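PDB 3MUQ: uncharacterized conserved protein from Vibrio parahaemolyticus, which is of unknown function but, as a member of the periplasmic binding protein superfamily, probably binds a small solute in the cleft between its two lobes. Local coordinates for residues A[45-50]-A[58-63]; A[130-135]-A[140-145]; A[220-225]-A[229-234]. All coordinates share one frame; numbering follows the deposited sequence.

Contact 1: residues A[45-50]-A[58-63]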
ATOM      1  N   LYS A  45      -6.411 -10.895 -21.497  1.00 20.94           N
ATOM      2  CA  LYS A  45      -6.558  -9.913 -22.573  1.00 26.61           C
ATOM      3  C   LYS A  45      -5.930  -8.571 -22.178  1.00 24.83           C
ATOM      4  O   LYS A  45      -5.192  -7.961 -22.959  1.00 21.23           O
ATOM      5  CB  LYS A  45      -8.034  -9.742 -22.953  1.00 28.21           C
ATOM      6  CG  LYS A  45      -8.319  -8.567 -23.882  1.00 30.61           C
ATOM      7  CD  LYS A  45      -7.621  -8.683 -25.233  1.00 30.53           C
ATOM      8  CE  LYS A  45      -8.567  -9.184 -26.317  1.00 39.59           C
ATOM      9  NZ  LYS A  45      -8.472 -10.646 -26.562  1.00 38.51           N
ATOM     10  N   ALA A  46      -6.218  -8.116 -20.962  1.00 16.45           N
ATOM     11  CA  ALA A  46      -5.567  -6.923 -20.444  1.00 14.13           C
ATOM     12  C   ALA A  46      -4.043  -7.041 -20.595  1.00 15.73           C
ATOM     13  O   ALA A  46      -3.394  -6.140 -21.127  1.00 17.79           O
ATOM     14  CB  ALA A  46      -5.940  -6.705 -18.970  1.00 15.68           C
ATOM     15  N   LEU A  47      -3.464  -8.145 -20.135  1.00 20.17           N
ATOM     16  CA  LEU A  47      -2.003  -8.313 -20.221  1.00 17.85           C
ATOM     17  C   LEU A  47      -1.521  -8.420 -21.676  1.00 19.48           C
ATOM     18  O   LEU A  47      -0.462  -7.893 -22.053  1.00 21.44           O
ATOM     19  CB  LEU A  47      -1.543  -9.518 -19.388  1.00 16.90           C
ATOM     20  CG  LEU A  47      -1.721  -9.365 -17.854  1.00 15.72           C
ATOM     21  CD1 LEU A  47      -1.300 -10.611 -17.124  1.00 14.34           C
ATOM     22  CD2 LEU A  47      -0.945  -8.172 -17.321  1.00 20.31           C
ATOM     23  N   LYS A  48      -2.304  -9.106 -22.496  1.00 15.84           N
ATOM     24  CA  LYS A  48      -1.997  -9.209 -23.925  1.00 18.07           C
ATOM     25  C   LYS A  48      -1.960  -7.832 -24.594  1.00 15.24           C
ATOM     26  O   LYS A  48      -1.128  -7.565 -25.469  1.00 19.67           O
ATOM     27  CB  LYS A  48      -3.028 -10.098 -24.629  1.00 13.69           C
ATOM     28  CG  LYS A  48      -2.722 -10.398 -26.099  1.00 20.29           C
ATOM     29  CD  LYS A  48      -1.549 -11.350 -26.268  1.00 27.87           C
ATOM     30  CE  LYS A  48      -0.917 -11.151 -27.637  1.00 42.59           C
ATOM     31  NZ  LYS A  48      -0.157 -12.330 -28.154  1.00 53.16           N
HETATM   32  N   MSE A  49      -2.883  -6.963 -24.213  1.00 15.06           N
HETATM   33  CA  MSE A  49      -2.872  -5.630 -24.781  1.00 12.74           C
HETATM   34  C   MSE A  49      -1.580  -4.891 -24.378  1.00 17.20           C
HETATM   35  O   MSE A  49      -1.030  -4.105 -25.161  1.00 18.33           O
HETATM   36  CB  MSE A  49      -4.121  -4.871 -24.322  1.00 15.44           C
HETATM   37  CG  MSE A  49      -5.426  -5.334 -25.020  1.00 19.61           C
HETATM   38 SE   MSE A  49      -6.928  -4.156 -24.552  0.73 31.60          SE
HETATM   39  CE  MSE A  49      -7.207  -4.693 -22.701  1.00 27.55           C
ATOM     40  N   GLY A  50      -1.105  -5.138 -23.153  1.00 13.90           N
ATOM     41  CA  GLY A  50       0.162  -4.580 -22.706  1.00 13.40           C
ATOM     42  C   GLY A  50       1.340  -5.191 -23.452  1.00 15.71           C
ATOM     43  O   GLY A  50       2.260  -4.490 -23.912  1.00 18.47           O
ATOM     44  N   VAL A  58      -0.855  -1.482 -17.212  1.00 18.57           N
ATOM     45  CA  VAL A  58      -1.904  -2.420 -16.849  1.00 11.31           C
ATOM     46  C   VAL A  58      -2.113  -2.495 -15.338  1.00 14.98           C
ATOM     47  O   VAL A  58      -1.191  -2.261 -14.547  1.00 15.13           O
ATOM     48  CB  VAL A  58      -1.610  -3.859 -17.359  1.00 21.28           C
ATOM     49  CG1 VAL A  58      -1.446  -3.895 -18.883  1.00 16.82           C
ATOM     50  CG2 VAL A  58      -0.381  -4.405 -16.672  1.00 24.13           C
HETATM   51  N   MSE A  59      -3.335  -2.822 -14.942  1.00 15.54           N
HETATM   52  CA  MSE A  59      -3.652  -3.023 -13.535  1.00 15.24           C
HETATM   53  C   MSE A  59      -4.455  -4.302 -13.403  1.00 17.64           C
HETATM   54  O   MSE A  59      -5.585  -4.364 -13.869  1.00 19.43           O
HETATM   55  CB  MSE A  59      -4.466  -1.845 -13.006  1.00 14.23           C
HETATM   56  CG  MSE A  59      -4.912  -1.995 -11.546  1.00 14.52           C
HETATM   57 SE   MSE A  59      -6.070  -0.522 -10.977  0.59 25.62          SE
HETATM   58  CE  MSE A  59      -4.814   0.970 -11.248  1.00 20.43           C
ATOM     59  N   THR A  60      -3.866  -5.327 -12.801  1.00 13.62           N
ATOM     60  CA  THR A  60      -4.546  -6.599 -12.627  1.00 13.06           C
ATOM     61  C   THR A  60      -4.308  -7.126 -11.204  1.00 19.35           C
ATOM     62  O   THR A  60      -3.571  -6.520 -10.413  1.00 20.28           O
ATOM     63  CB  THR A  60      -4.071  -7.651 -13.665  1.00 32.84           C
ATOM     64  OG1 THR A  60      -2.651  -7.795 -13.582  1.00 25.60           O
ATOM     65  CG2 THR A  60      -4.427  -7.221 -15.078  1.00 29.95           C
ATOM     66  N   HIS A  61      -4.937  -8.247 -10.880  1.00 17.39           N
ATOM     67  CA  HIS A  61      -4.760  -8.869  -9.577  1.00 19.16           C
ATOM     68  C   HIS A  61      -4.525 -10.367  -9.758  1.00 22.00           C
ATOM     69  O   HIS A  61      -5.278 -11.189  -9.232  1.00 26.70           O
ATOM     70  CB  HIS A  61      -5.971  -8.584  -8.681  1.00 19.08           C
ATOM     71  CG  HIS A  61      -7.290  -8.869  -9.336  1.00 29.25           C
ATOM     72  ND1 HIS A  61      -7.948  -7.944 -10.116  1.00 32.95           N
ATOM     73  CD2 HIS A  61      -8.071  -9.976  -9.324  1.00 28.53           C
ATOM     74  CE1 HIS A  61      -9.077  -8.468 -10.561  1.00 30.68           C
ATOM     75  NE2 HIS A  61      -9.177  -9.699 -10.095  1.00 30.28           N
ATOM     76  N   ALA A  62      -3.476 -10.696 -10.518  1.00 18.88           N
ATOM     77  CA  ALA A  62      -3.112 -12.075 -10.867  1.00 16.40           C
ATOM     78  C   ALA A  62      -1.597 -12.216 -10.825  1.00 17.15           C
ATOM     79  O   ALA A  62      -0.929 -12.128 -11.856  1.00 19.44           O
ATOM     80  CB  ALA A  62      -3.641 -12.428 -12.261  1.00 17.87           C
ATOM     81  N   PRO A  63      -1.047 -12.427  -9.614  1.00 18.98           N
ATOM     82  CA  PRO A  63       0.400 -12.475  -9.365  1.00 15.54           C
ATOM     83  C   PRO A  63       1.176 -13.409 -10.303  1.00 17.02           C
ATOM     84  O   PRO A  63       2.284 -13.067 -10.714  1.00 21.24           O
ATOM     85  CB  PRO A  63       0.491 -12.983  -7.914  1.00 22.03           C
ATOM     86  CG  PRO A  63      -0.794 -12.566  -7.278  1.00 20.57           C
ATOM     87  CD  PRO A  63      -1.838 -12.602  -8.374  1.00 17.18           C
TER
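Val58 and Thr60, alternate residues on one face of strand 58-60, meet Ala46, Leu47 and Gly50 of helix 45-50 in a seam closed by packing alone, with no hydrogen bond between the two segments. The apolar part centres on Val58, whose two methyls divide the helix between them. Val58 CG2 meets Leu47 CD2 at 3.9 Å, the two side chains crossing at about a right angle. Val58 CG1 lies anti to the carbonyl carbon (chi1 -58°) and reaches the backbone instead: it is 4.2 Å from Gly50 CA, an approach permitted by the lack of a side chain on the glycine, and 3.7 Å from Ala46 O. That oxygen already accepts Gly50 N within the helix (3.2 Å), which answers its polarity beside a methyl group. Two residues along the strand, Thr60 CG2 faces Ala46 CB at 4.2 Å.

The polar element is the Thr60 hydroxyl. With chi1 at 56°, Thr60 OG1 stands between the backbone N and the carbonyl carbon, passes 4.1 Å from Leu47 CD2, and hydrogen-bonds to Glu66 OE2. The same carboxylate oxygen accepts the backbone N of Ala62, the N-cap residue of helix 63-71, tying the end of the strand to the start of the next helix. Phe69 of that helix touches both Leu47 and Val58.

The segment axes approach to 8.6 Å and run nearly antiparallel, at 158°. Helix 43-51 carries the chain from strand 35-41 to strand 57-60, both parallel to strand 6-12, which lies between them. This is a beta-alpha-beta crossover that skips one strand, and the order 35-41, 6-12, 57-60 followed by the antiparallel strand 195-203 is that of a type II periplasmic binding protein lobe.

Contact 2: residues A[130-135]-A[140-145]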
ATOM      1  N   LYS A 130     -17.953  -6.493  -4.356  1.00 22.74           N
ATOM      2  CA  LYS A 130     -17.347  -7.806  -4.292  1.00 22.54           C
ATOM      3  C   LYS A 130     -18.327  -8.870  -3.771  1.00 29.76           C
ATOM      4  O   LYS A 130     -18.339 -10.005  -4.250  1.00 26.38           O
ATOM      5  CB  LYS A 130     -16.087  -7.790  -3.438  1.00 18.99           C
ATOM      6  CG  LYS A 130     -15.502  -9.181  -3.292  1.00 26.28           C
ATOM      7  CD  LYS A 130     -14.031  -9.154  -2.973  1.00 34.73           C
ATOM      8  CE  LYS A 130     -13.385 -10.501  -3.280  1.00 36.92           C
ATOM      9  NZ  LYS A 130     -12.976 -10.638  -4.705  1.00 39.28           N
ATOM     10  N   GLU A 131     -19.142  -8.512  -2.785  1.00 27.06           N
ATOM     11  CA  GLU A 131     -20.127  -9.456  -2.283  1.00 21.70           C
ATOM     12  C   GLU A 131     -21.096  -9.825  -3.406  1.00 25.30           C
ATOM     13  O   GLU A 131     -21.429 -11.002  -3.596  1.00 29.95           O
ATOM     14  CB  GLU A 131     -20.897  -8.869  -1.105  1.00 23.34           C
ATOM     15  CG  GLU A 131     -22.068  -9.738  -0.670  1.00 18.62           C
ATOM     16  CD  GLU A 131     -23.261  -8.913  -0.268  1.00 19.45           C
ATOM     17  OE1 GLU A 131     -23.064  -7.715   0.032  1.00 22.28           O
ATOM     18  OE2 GLU A 131     -24.395  -9.448  -0.276  1.00 19.75           O
HETATM   19  N   MSE A 132     -21.534  -8.814  -4.151  1.00 22.86           N
HETATM   20  CA  MSE A 132     -22.482  -9.013  -5.254  1.00 23.05           C
HETATM   21  C   MSE A 132     -21.916  -9.864  -6.383  1.00 28.40           C
HETATM   22  O   MSE A 132     -22.646 -10.611  -7.039  1.00 34.22           O
HETATM   23  CB  MSE A 132     -22.990  -7.674  -5.778  1.00 23.42           C
HETATM   24  CG  MSE A 132     -23.639  -6.811  -4.690  1.00 31.11           C
HETATM   25 SE   MSE A 132     -25.087  -7.703  -3.680  0.65 38.61          SE
HETATM   26  CE  MSE A 132     -24.151  -9.175  -2.932  1.00118.41           C
ATOM     27  N   GLY A 133     -20.614  -9.750  -6.600  1.00 33.70           N
ATOM     28  CA  GLY A 133     -19.946 -10.571  -7.588  1.00 34.66           C
ATOM     29  C   GLY A 133     -20.039 -12.043  -7.240  1.00 35.81           C
ATOM     30  O   GLY A 133     -20.267 -12.878  -8.108  1.00 38.26           O
ATOM     31  N   PHE A 134     -19.854 -12.372  -5.967  1.00 31.96           N
ATOM     32  CA  PHE A 134     -19.924 -13.764  -5.557  1.00 31.42           C
ATOM     33  C   PHE A 134     -21.337 -14.294  -5.737  1.00 29.65           C
ATOM     34  O   PHE A 134     -21.523 -15.395  -6.236  1.00 33.56           O
ATOM     35  CB  PHE A 134     -19.467 -13.946  -4.113  1.00 34.23           C
ATOM     36  CG  PHE A 134     -18.000 -13.711  -3.902  1.00 36.03           C
ATOM     37  CD1 PHE A 134     -17.086 -14.001  -4.904  1.00 36.78           C
ATOM     38  CD2 PHE A 134     -17.530 -13.217  -2.694  1.00 32.62           C
ATOM     39  CE1 PHE A 134     -15.735 -13.794  -4.710  1.00 41.31           C
ATOM     40  CE2 PHE A 134     -16.177 -13.000  -2.494  1.00 38.81           C
ATOM     41  CZ  PHE A 134     -15.276 -13.293  -3.502  1.00 43.39           C
ATOM     42  N   TRP A 135     -22.338 -13.516  -5.337  1.00 31.78           N
ATOM     43  CA  TRP A 135     -23.713 -13.942  -5.566  1.00 31.93           C
ATOM     44  C   TRP A 135     -23.918 -14.210  -7.049  1.00 34.05           C
ATOM     45  O   TRP A 135     -24.490 -15.230  -7.418  1.00 34.59           O
ATOM     46  CB  TRP A 135     -24.748 -12.926  -5.055  1.00 29.30           C
ATOM     47  CG  TRP A 135     -24.849 -12.852  -3.549  1.00 27.95           C
ATOM     48  CD1 TRP A 135     -24.640 -11.754  -2.775  1.00 27.60           C
ATOM     49  CD2 TRP A 135     -25.156 -13.923  -2.641  1.00 29.16           C
ATOM     50  NE1 TRP A 135     -24.796 -12.059  -1.441  1.00 24.28           N
ATOM     51  CE2 TRP A 135     -25.120 -13.385  -1.332  1.00 26.62           C
ATOM     52  CE3 TRP A 135     -25.454 -15.280  -2.807  1.00 28.53           C
ATOM     53  CZ2 TRP A 135     -25.371 -14.154  -0.200  1.00 23.51           C
ATOM     54  CZ3 TRP A 135     -25.715 -16.040  -1.684  1.00 26.25           C
ATOM     55  CH2 TRP A 135     -25.662 -15.481  -0.395  1.00 24.40           C
ATOM     56  N   ILE A 140     -27.097 -17.369  -7.692  1.00 48.09           N
ATOM     57  CA  ILE A 140     -28.194 -17.073  -6.781  1.00 44.64           C
ATOM     58  C   ILE A 140     -28.422 -15.573  -6.738  1.00 42.85           C
ATOM     59  O   ILE A 140     -27.472 -14.793  -6.756  1.00 48.05           O
ATOM     60  CB  ILE A 140     -27.911 -17.558  -5.341  1.00 41.81           C
ATOM     61  CG1 ILE A 140     -28.003 -19.079  -5.253  1.00 45.16           C
ATOM     62  CG2 ILE A 140     -28.899 -16.941  -4.364  1.00 38.88           C
ATOM     63  CD1 ILE A 140     -26.681 -19.753  -4.962  1.00 45.31           C
ATOM     64  N   GLU A 141     -29.683 -15.169  -6.687  1.00 41.64           N
ATOM     65  CA  GLU A 141     -30.015 -13.787  -6.409  1.00 49.52           C
ATOM     66  C   GLU A 141     -30.250 -13.691  -4.914  1.00 50.46           C
ATOM     67  O   GLU A 141     -30.970 -14.515  -4.349  1.00 49.40           O
ATOM     68  CB  GLU A 141     -31.264 -13.374  -7.167  1.00 60.64           C
ATOM     69  CG  GLU A 141     -31.573 -11.905  -7.059  1.00 73.18           C
ATOM     70  CD  GLU A 141     -32.214 -11.367  -8.319  1.00 83.03           C
ATOM     71  OE1 GLU A 141     -31.983 -11.953  -9.401  1.00 80.90           O
ATOM     72  OE2 GLU A 141     -32.941 -10.355  -8.226  1.00 89.06           O
ATOM     73  N   PRO A 142     -29.620 -12.706  -4.259  1.00 45.38           N
ATOM     74  CA  PRO A 142     -29.711 -12.615  -2.801  1.00 41.37           C
ATOM     75  C   PRO A 142     -31.105 -12.146  -2.415  1.00 40.46           C
ATOM     76  O   PRO A 142     -31.299 -10.971  -2.103  1.00 42.44           O
ATOM     77  CB  PRO A 142     -28.678 -11.541  -2.446  1.00 40.10           C
ATOM     78  CG  PRO A 142     -27.908 -11.284  -3.705  1.00 44.73           C
ATOM     79  CD  PRO A 142     -28.828 -11.610  -4.825  1.00 46.02           C
ATOM     80  N   ASN A 143     -32.065 -13.065  -2.444  1.00 39.90           N
ATOM     81  CA  ASN A 143     -33.459 -12.729  -2.171  1.00 42.83           C
ATOM     82  C   ASN A 143     -34.036 -13.481  -0.985  1.00 38.86           C
ATOM     83  O   ASN A 143     -35.181 -13.253  -0.595  1.00 40.83           O
ATOM     84  CB  ASN A 143     -34.319 -13.008  -3.404  1.00 51.69           C
ATOM     85  CG  ASN A 143     -34.392 -11.827  -4.332  1.00 62.38           C
ATOM     86  OD1 ASN A 143     -34.518 -10.684  -3.888  1.00 65.41           O
ATOM     87  ND2 ASN A 143     -34.310 -12.088  -5.629  1.00 67.44           N
ATOM     88  N   PHE A 144     -33.252 -14.394  -0.423  1.00 29.00           N
ATOM     89  CA  PHE A 144     -33.742 -15.210   0.673  1.00 25.92           C
ATOM     90  C   PHE A 144     -34.160 -14.365   1.876  1.00 21.22           C
ATOM     91  O   PHE A 144     -33.646 -13.258   2.090  1.00 20.05           O
ATOM     92  CB  PHE A 144     -32.734 -16.314   1.052  1.00 24.76           C
ATOM     93  CG  PHE A 144     -31.328 -15.819   1.322  1.00 19.42           C
ATOM     94  CD1 PHE A 144     -30.873 -15.674   2.622  1.00 16.19           C
ATOM     95  CD2 PHE A 144     -30.455 -15.539   0.272  1.00 22.08           C
ATOM     96  CE1 PHE A 144     -29.580 -15.239   2.883  1.00 20.28           C
ATOM     97  CE2 PHE A 144     -29.151 -15.102   0.521  1.00 22.89           C
ATOM     98  CZ  PHE A 144     -28.719 -14.950   1.828  1.00 24.88           C
ATOM     99  N   GLY A 145     -35.108 -14.888   2.649  1.00 23.69           N
ATOM    100  CA  GLY A 145     -35.580 -14.206   3.841  1.00 23.24           C
ATOM    101  C   GLY A 145     -34.461 -13.678   4.725  1.00 25.42           C
ATOM    102  O   GLY A 145     -34.488 -12.515   5.138  1.00 28.51           O
TER
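An inverse gamma turn centred on Pro142 presents its ring to Trp135, folding the loop that follows helix 126-138 back against the helix. Pro142 CG sits over one face of the indole in a CH-pi contact, 3.6 Å from the centroid of the five-membered ring and 3.4 Å from Trp135 CD1. The far end of the indole belongs to Phe144. There, Phe144 CE2 comes to 3.6 Å from Trp135 CH2, and the two ring planes are inclined at 59°. A chi1 of 52° sets CG of Phe144 between the backbone N and the carbonyl carbon, and from there the ring reaches back to the tryptophan. Ile140 completes the set, its CG2 branch lying 4.1 Å from Trp135 CE3.

In the fold this loop is the return limb of a beta-alpha-beta unit: helix 126-138 joins strand 118-120 to the parallel strand 147-149, and helix 104-113 flanks the contact, with Phe108 and Ala112 against Trp135.

The indole is also fixed through its nitrogen. Trp135 NE1 donates to Glu131 OE2, one helical turn earlier, at 2.9 Å; the oxygen uses its anti lone pair and lies in the indole plane. Tyr147 OH shares that oxygen, while Ser120 OG takes Glu131 OE1, tying the carboxylate to both strands. Between backbones the join is slight: Ile140 N reaches Trp135 O only weakly (3.4 Å, 125° at the hydrogen), and Thr138 OG1 is hydrogen-bonded to both of these atoms.

Contact 3: residues A[220-225]-A[229-234]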
ATOM      1  N   SER A 220       1.334   5.783 -12.099  1.00 16.32           N
ATOM      2  CA  SER A 220       1.825   4.765 -11.174  1.00 14.49           C
ATOM      3  C   SER A 220       2.447   5.418  -9.945  1.00 10.25           C
ATOM      4  O   SER A 220       2.105   5.051  -8.833  1.00 11.47           O
ATOM      5  CB  SER A 220       2.844   3.841 -11.850  1.00 13.10           C
ATOM      6  OG  SER A 220       3.384   2.920 -10.913  1.00 16.59           O
ATOM      7  N   ASP A 221       3.350   6.387 -10.152  1.00 12.28           N
ATOM      8  CA  ASP A 221       3.957   7.138  -9.047  1.00 12.86           C
ATOM      9  C   ASP A 221       2.865   7.748  -8.156  1.00 16.26           C
ATOM     10  O   ASP A 221       2.909   7.654  -6.932  1.00 14.05           O
ATOM     11  CB  ASP A 221       4.864   8.262  -9.585  1.00 15.65           C
ATOM     12  CG  ASP A 221       6.122   7.739 -10.236  1.00 20.00           C
ATOM     13  OD1 ASP A 221       6.470   6.560  -9.998  1.00 16.54           O
ATOM     14  OD2 ASP A 221       6.766   8.511 -10.984  1.00 20.10           O
ATOM     15  N   TRP A 222       1.867   8.364  -8.777  1.00 17.98           N
ATOM     16  CA  TRP A 222       0.781   8.971  -8.009  1.00 13.46           C
ATOM     17  C   TRP A 222       0.019   7.910  -7.201  1.00 14.95           C
ATOM     18  O   TRP A 222      -0.294   8.109  -6.024  1.00 13.55           O
ATOM     19  CB  TRP A 222      -0.155   9.717  -8.958  1.00 12.69           C
ATOM     20  CG  TRP A 222      -1.313  10.442  -8.315  1.00 18.52           C
ATOM     21  CD1 TRP A 222      -1.329  11.742  -7.877  1.00 22.36           C
ATOM     22  CD2 TRP A 222      -2.636   9.923  -8.080  1.00 12.75           C
ATOM     23  NE1 TRP A 222      -2.579  12.061  -7.376  1.00 20.16           N
ATOM     24  CE2 TRP A 222      -3.395  10.964  -7.484  1.00 17.95           C
ATOM     25  CE3 TRP A 222      -3.247   8.687  -8.311  1.00 15.28           C
ATOM     26  CZ2 TRP A 222      -4.744  10.799  -7.111  1.00 17.43           C
ATOM     27  CZ3 TRP A 222      -4.588   8.523  -7.948  1.00 18.38           C
ATOM     28  CH2 TRP A 222      -5.324   9.578  -7.351  1.00 11.34           C
ATOM     29  N   LEU A 223      -0.266   6.771  -7.826  1.00 13.82           N
ATOM     30  CA  LEU A 223      -1.027   5.709  -7.165  1.00 12.88           C
ATOM     31  C   LEU A 223      -0.360   5.157  -5.913  1.00 15.31           C
ATOM     32  O   LEU A 223      -1.055   4.780  -4.954  1.00 13.97           O
ATOM     33  CB  LEU A 223      -1.300   4.547  -8.131  1.00 16.88           C
ATOM     34  CG  LEU A 223      -2.276   4.805  -9.274  1.00 15.81           C
ATOM     35  CD1 LEU A 223      -2.173   3.690 -10.333  1.00 11.82           C
ATOM     36  CD2 LEU A 223      -3.683   4.917  -8.726  1.00  9.75           C
ATOM     37  N   VAL A 224       0.972   5.102  -5.910  1.00 12.17           N
ATOM     38  CA  VAL A 224       1.684   4.544  -4.743  1.00 12.12           C
ATOM     39  C   VAL A 224       2.170   5.611  -3.752  1.00 19.51           C
ATOM     40  O   VAL A 224       2.680   5.285  -2.686  1.00 16.87           O
ATOM     41  CB  VAL A 224       2.866   3.622  -5.141  1.00 15.24           C
ATOM     42  CG1 VAL A 224       2.379   2.428  -6.012  1.00 12.96           C
ATOM     43  CG2 VAL A 224       3.961   4.417  -5.837  1.00 12.51           C
ATOM     44  N   ASN A 225       2.028   6.881  -4.102  1.00 17.17           N
ATOM     45  CA  ASN A 225       2.378   7.923  -3.156  1.00 20.00           C
ATOM     46  C   ASN A 225       1.166   8.228  -2.267  1.00 18.89           C
ATOM     47  O   ASN A 225       0.031   7.874  -2.611  1.00 17.06           O
ATOM     48  CB  ASN A 225       2.947   9.169  -3.859  1.00 25.33           C
ATOM     49  CG  ASN A 225       4.464   9.030  -4.197  1.00 50.83           C
ATOM     50  OD1 ASN A 225       5.298   9.808  -3.717  1.00 46.90           O
ATOM     51  ND2 ASN A 225       4.809   8.039  -5.031  1.00 39.79           N
ATOM     52  N   GLN A 229      -2.778   6.771  -2.382  1.00 16.91           N
ATOM     53  CA  GLN A 229      -3.065   5.772  -1.356  1.00 17.01           C
ATOM     54  C   GLN A 229      -4.229   6.201  -0.479  1.00 18.95           C
ATOM     55  O   GLN A 229      -5.061   5.375  -0.108  1.00 15.32           O
ATOM     56  CB  GLN A 229      -1.827   5.506  -0.487  1.00 20.83           C
ATOM     57  CG  GLN A 229      -0.738   4.710  -1.218  1.00 26.79           C
ATOM     58  CD  GLN A 229      -1.188   3.297  -1.555  1.00 29.73           C
ATOM     59  OE1 GLN A 229      -1.510   2.503  -0.664  1.00 31.41           O
ATOM     60  NE2 GLN A 229      -1.213   2.973  -2.842  1.00 25.47           N
ATOM     61  N   GLU A 230      -4.290   7.484  -0.141  1.00 17.48           N
ATOM     62  CA  GLU A 230      -5.419   7.995   0.648  1.00 21.98           C
ATOM     63  C   GLU A 230      -6.742   7.644  -0.035  1.00 24.19           C
ATOM     64  O   GLU A 230      -7.694   7.163   0.608  1.00 20.59           O
ATOM     65  CB  GLU A 230      -5.296   9.507   0.829  1.00 33.83           C
ATOM     66  CG  GLU A 230      -6.284  10.132   1.803  1.00 37.78           C
ATOM     67  CD  GLU A 230      -6.075  11.633   1.953  1.00 49.27           C
ATOM     68  OE1 GLU A 230      -5.270  12.204   1.183  1.00 49.70           O
ATOM     69  OE2 GLU A 230      -6.712  12.244   2.841  1.00 57.10           O
ATOM     70  N   LEU A 231      -6.796   7.859  -1.349  1.00 18.54           N
ATOM     71  CA  LEU A 231      -8.020   7.591  -2.105  1.00 21.83           C
ATOM     72  C   LEU A 231      -8.319   6.106  -2.249  1.00 24.53           C
ATOM     73  O   LEU A 231      -9.475   5.684  -2.138  1.00 24.31           O
ATOM     74  CB  LEU A 231      -7.951   8.251  -3.479  1.00 25.55           C
ATOM     75  CG  LEU A 231      -7.850   9.768  -3.322  1.00 23.05           C
ATOM     76  CD1 LEU A 231      -7.468  10.450  -4.636  1.00 20.80           C
ATOM     77  CD2 LEU A 231      -9.155  10.295  -2.764  1.00 29.00           C
ATOM     78  N   ILE A 232      -7.278   5.317  -2.510  1.00 19.89           N
ATOM     79  CA  ILE A 232      -7.414   3.865  -2.575  1.00 22.50           C
ATOM     80  C   ILE A 232      -7.943   3.297  -1.251  1.00 26.94           C
ATOM     81  O   ILE A 232      -8.865   2.462  -1.229  1.00 22.80           O
ATOM     82  CB  ILE A 232      -6.059   3.213  -2.933  1.00 19.13           C
ATOM     83  CG1 ILE A 232      -5.693   3.543  -4.383  1.00 15.96           C
ATOM     84  CG2 ILE A 232      -6.088   1.700  -2.693  1.00 16.69           C
ATOM     85  CD1 ILE A 232      -4.308   3.091  -4.770  1.00 17.65           C
ATOM     86  N   ASN A 233      -7.366   3.758  -0.145  1.00 20.98           N
ATOM     87  CA  ASN A 233      -7.811   3.314   1.166  1.00 25.08           C
ATOM     88  C   ASN A 233      -9.238   3.753   1.418  1.00 29.50           C
ATOM     89  O   ASN A 233     -10.061   2.967   1.901  1.00 31.07           O
ATOM     90  CB  ASN A 233      -6.900   3.845   2.273  1.00 34.16           C
ATOM     91  CG  ASN A 233      -5.556   3.169   2.282  1.00 48.82           C
ATOM     92  OD1 ASN A 233      -5.436   1.996   1.906  1.00 56.52           O
ATOM     93  ND2 ASN A 233      -4.523   3.906   2.703  1.00 52.75           N
ATOM     94  N   GLY A 234      -9.531   5.013   1.098  1.00 25.26           N
ATOM     95  CA  GLY A 234     -10.883   5.524   1.244  1.00 24.19           C
ATOM     96  C   GLY A 234     -11.875   4.596   0.569  1.00 29.84           C
ATOM     97  O   GLY A 234     -12.941   4.298   1.107  1.00 32.62           O
TER
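Gln229 folds back over the corner between helices 213-224 and 226-236, and its amide nitrogen NE2 donates to Leu223 O at 2.8 Å. Torsions near -70° at chi1 and chi2 curl the chain so that this N-H points at the end of the preceding helix. The bond is fairly straight (160° at the hydrogen), and the acceptor lies close to the amide plane. Gln229 N meanwhile donates to Asn225 O at 3.0 Å, the first-turn bond of the second helix.

Asn225 is the N-cap residue of that helix, yet its side chain turns the other way: ND2 donates to Asp221 O at 2.7 Å, tilted from the carbonyl plane, while OD1 accepts Gly173 N of the second subunit.

Trp222 swings its indole away from its own backbone N, which lets the six-membered ring extend to the second helix, where Trp222 CH2 meets Leu231 CD1 at 3.6 Å; the side chains cross at about a right angle. Trp222 NE1 is hydrogen-bonded to Asp31 OD2. Ile232 CD1 lies 3.7 Å from Leu223 O and 4.4 Å from Leu223 CD2.

The short segment axes diverge by 62°, and into this angled pair fit two neighbours: helix 20-32, whose Leu24 touches Leu223 and Leu231, and strand 78-90, whose Leu81 touches Leu223 and Ile232.

In the fold
Contacts 1 and 3 are buried in the same lobe, their centres about 19 Å apart, and they meet where Met59 CE packs on Leu223 CD1 at 3.9 Å: Met59 points away from helix 43-51, and strand 57-60 lies between that helix and the helix pair of contact 3. Contact 2 is a surface contact in the other lobe, its centre about 27 Å from that of contact 1 and 30 Å from that of contact 3. Contact 1 joins helix to strand by apolar packing; contact 2 joins helix to loop through aromatic and proline rings; contact 3 joins consecutive helices by well-aligned hydrogen bonds at their corner, with apolar packing beside them. Contact 3 alone reaches the second subunit.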